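Local coordinates for protein probable oxidoreductase (Pseudomonas aeruginosa, PDB 4B7C) that probably catalyses an NADP-dependent oxidation or reduction as a medium-chain dehydrogenase/reductase of unknown substrate, at residues L42-Y47 / Q103-G108. Numbering follows the deposited sequence.
Sequences LVKNEY and QDYFIG
Val43 and Phe106 form an antiparallel hydrogen-bonded pair, Val43 N to Phe106 O at 2.8 Å and Phe106 N to Val43 O at 2.9 Å, with strand directions 157° apart. Leu42–Ile107 and Lys44–Tyr105 are the flanking non-hydrogen-bonded pairs, their side chains on the face opposite Val43 and Phe106. There CD1 of Leu42 presses on CG1 of Ile107 at 3.4 Å, tighter than usual for two carbons. Lys44 lays CD against the phenol of Tyr105, 3.4 Å from CE1; its chain bends at chi2 (67°) and again at chi4. Lys44 NZ donates a hydrogen bond to Asp104 O at 2.9 Å and another to Asn45 O. Strand 41-49 pairs antiparallel with both 77-85 and 105-108 in the sheet of the GroES-like N-terminal domain, separate from the parallel Rossmann sheet. Beyond the ladder, Asp104 O accepts a second bond from Asn45 N, the two donors arriving from opposite faces of the carbonyl plane. The Asn45 side chain points at the partner segment and carries the contact past the last bridge: ND2 donates to Gln103 O at 2.9 Å from 58° above that carbonyl's plane, and also to Leu100 O, whereas buried OD1 has no hydrogen-bond partner. Arg9 holds the Asp104 carboxylate in a salt bridge.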
# COMPACT_ATOMS: atom_id res chain seq x y z
N LEU B 42 -39.67 -6.31 -12.20
CA LEU B 42 -39.68 -7.78 -12.19
C LEU B 42 -38.84 -8.25 -13.35
O LEU B 42 -39.12 -7.93 -14.52
CB LEU B 42 -41.11 -8.34 -12.29
CG LEU B 42 -41.26 -9.84 -12.68
CD1 LEU B 42 -40.59 -10.75 -11.67
CD2 LEU B 42 -42.71 -10.28 -12.90
N VAL B 43 -37.81 -9.03 -13.04
CA VAL B 43 -36.86 -9.51 -14.03
C VAL B 43 -36.82 -11.04 -14.07
O VAL B 43 -36.77 -11.70 -13.02
CB VAL B 43 -35.42 -9.03 -13.75
CG1 VAL B 43 -34.44 -9.69 -14.70
CG2 VAL B 43 -35.32 -7.51 -13.86
N LYS B 44 -36.88 -11.60 -15.28
CA LYS B 44 -36.64 -13.03 -15.48
C LYS B 44 -35.14 -13.22 -15.59
O LYS B 44 -34.52 -12.75 -16.54
CB LYS B 44 -37.33 -13.57 -16.73
CG LYS B 44 -36.98 -15.02 -17.05
CD LYS B 44 -37.54 -16.00 -16.01
CE LYS B 44 -36.86 -17.38 -16.03
NZ LYS B 44 -35.66 -17.49 -15.14
N ASN B 45 -34.55 -13.89 -14.60
CA ASN B 45 -33.10 -14.10 -14.60
C ASN B 45 -32.71 -15.11 -15.67
O ASN B 45 -33.30 -16.18 -15.76
CB ASN B 45 -32.62 -14.54 -13.21
CG ASN B 45 -32.85 -13.49 -12.13
OD1 ASN B 45 -33.21 -12.34 -12.42
ND2 ASN B 45 -32.62 -13.88 -10.88
N GLU B 46 -31.70 -14.77 -16.46
CA GLU B 46 -31.28 -15.63 -17.57
C GLU B 46 -29.90 -16.25 -17.36
O GLU B 46 -29.71 -17.45 -17.58
CB GLU B 46 -31.30 -14.86 -18.89
CG GLU B 46 -32.71 -14.51 -19.38
CD GLU B 46 -32.96 -14.64 -20.88
OE1 GLU B 46 -31.98 -14.83 -21.67
OE2 GLU B 46 -34.18 -14.56 -21.25
N TYR B 47 -28.95 -15.41 -16.95
CA TYR B 47 -27.60 -15.85 -16.66
C TYR B 47 -27.11 -15.20 -15.36
O TYR B 47 -27.32 -14.02 -15.13
CB TYR B 47 -26.65 -15.48 -17.77
CG TYR B 47 -26.95 -16.16 -19.08
CD1 TYR B 47 -26.39 -17.40 -19.38
CD2 TYR B 47 -27.78 -15.57 -20.01
CE1 TYR B 47 -26.64 -18.03 -20.58
CE2 TYR B 47 -28.04 -16.18 -21.22
CZ TYR B 47 -27.48 -17.41 -21.50
OH TYR B 47 -27.73 -18.04 -22.68
N GLN B 103 -31.61 -17.04 -8.12
CA GLN B 103 -33.03 -17.32 -8.19
C GLN B 103 -33.55 -17.21 -9.63
O GLN B 103 -32.84 -16.73 -10.51
CB GLN B 103 -33.82 -16.38 -7.28
CG GLN B 103 -33.59 -14.91 -7.59
CD GLN B 103 -34.25 -13.98 -6.60
OE1 GLN B 103 -35.18 -14.36 -5.87
NE2 GLN B 103 -33.76 -12.74 -6.57
N ASP B 104 -34.78 -17.68 -9.84
CA ASP B 104 -35.42 -17.64 -11.18
C ASP B 104 -35.80 -16.21 -11.57
O ASP B 104 -35.65 -15.81 -12.73
CB ASP B 104 -36.69 -18.49 -11.22
CG ASP B 104 -36.41 -19.98 -11.26
OD1 ASP B 104 -35.54 -20.42 -12.04
OD2 ASP B 104 -37.08 -20.72 -10.49
N TYR B 105 -36.32 -15.48 -10.59
CA TYR B 105 -36.86 -14.14 -10.82
C TYR B 105 -36.36 -13.16 -9.78
O TYR B 105 -36.26 -13.50 -8.60
CB TYR B 105 -38.38 -14.14 -10.73
CG TYR B 105 -39.09 -14.96 -11.77
CD1 TYR B 105 -39.46 -14.41 -12.99
CD2 TYR B 105 -39.41 -16.29 -11.52
CE1 TYR B 105 -40.12 -15.16 -13.95
CE2 TYR B 105 -40.06 -17.05 -12.48
CZ TYR B 105 -40.43 -16.48 -13.68
OH TYR B 105 -41.07 -17.22 -14.63
N PHE B 106 -36.05 -11.94 -10.23
CA PHE B 106 -35.74 -10.83 -9.33
C PHE B 106 -36.90 -9.86 -9.29
O PHE B 106 -37.40 -9.44 -10.35
CB PHE B 106 -34.48 -10.08 -9.77
CG PHE B 106 -34.29 -8.76 -9.06
CD1 PHE B 106 -33.65 -8.69 -7.83
CD2 PHE B 106 -34.79 -7.57 -9.62
CE1 PHE B 106 -33.48 -7.49 -7.18
CE2 PHE B 106 -34.63 -6.37 -8.96
CZ PHE B 106 -33.98 -6.32 -7.74
N ILE B 107 -37.33 -9.52 -8.09
CA ILE B 107 -38.29 -8.45 -7.86
C ILE B 107 -37.72 -7.48 -6.85
O ILE B 107 -37.35 -7.86 -5.75
CB ILE B 107 -39.64 -8.93 -7.33
CG1 ILE B 107 -40.38 -9.77 -8.37
CG2 ILE B 107 -40.54 -7.77 -6.98
CD1 ILE B 107 -41.77 -10.19 -7.91
N GLY B 108 -37.63 -6.21 -7.24
CA GLY B 108 -37.13 -5.18 -6.35
C GLY B 108 -36.75 -3.88 -7.02
O GLY B 108 -36.91 -3.71 -8.24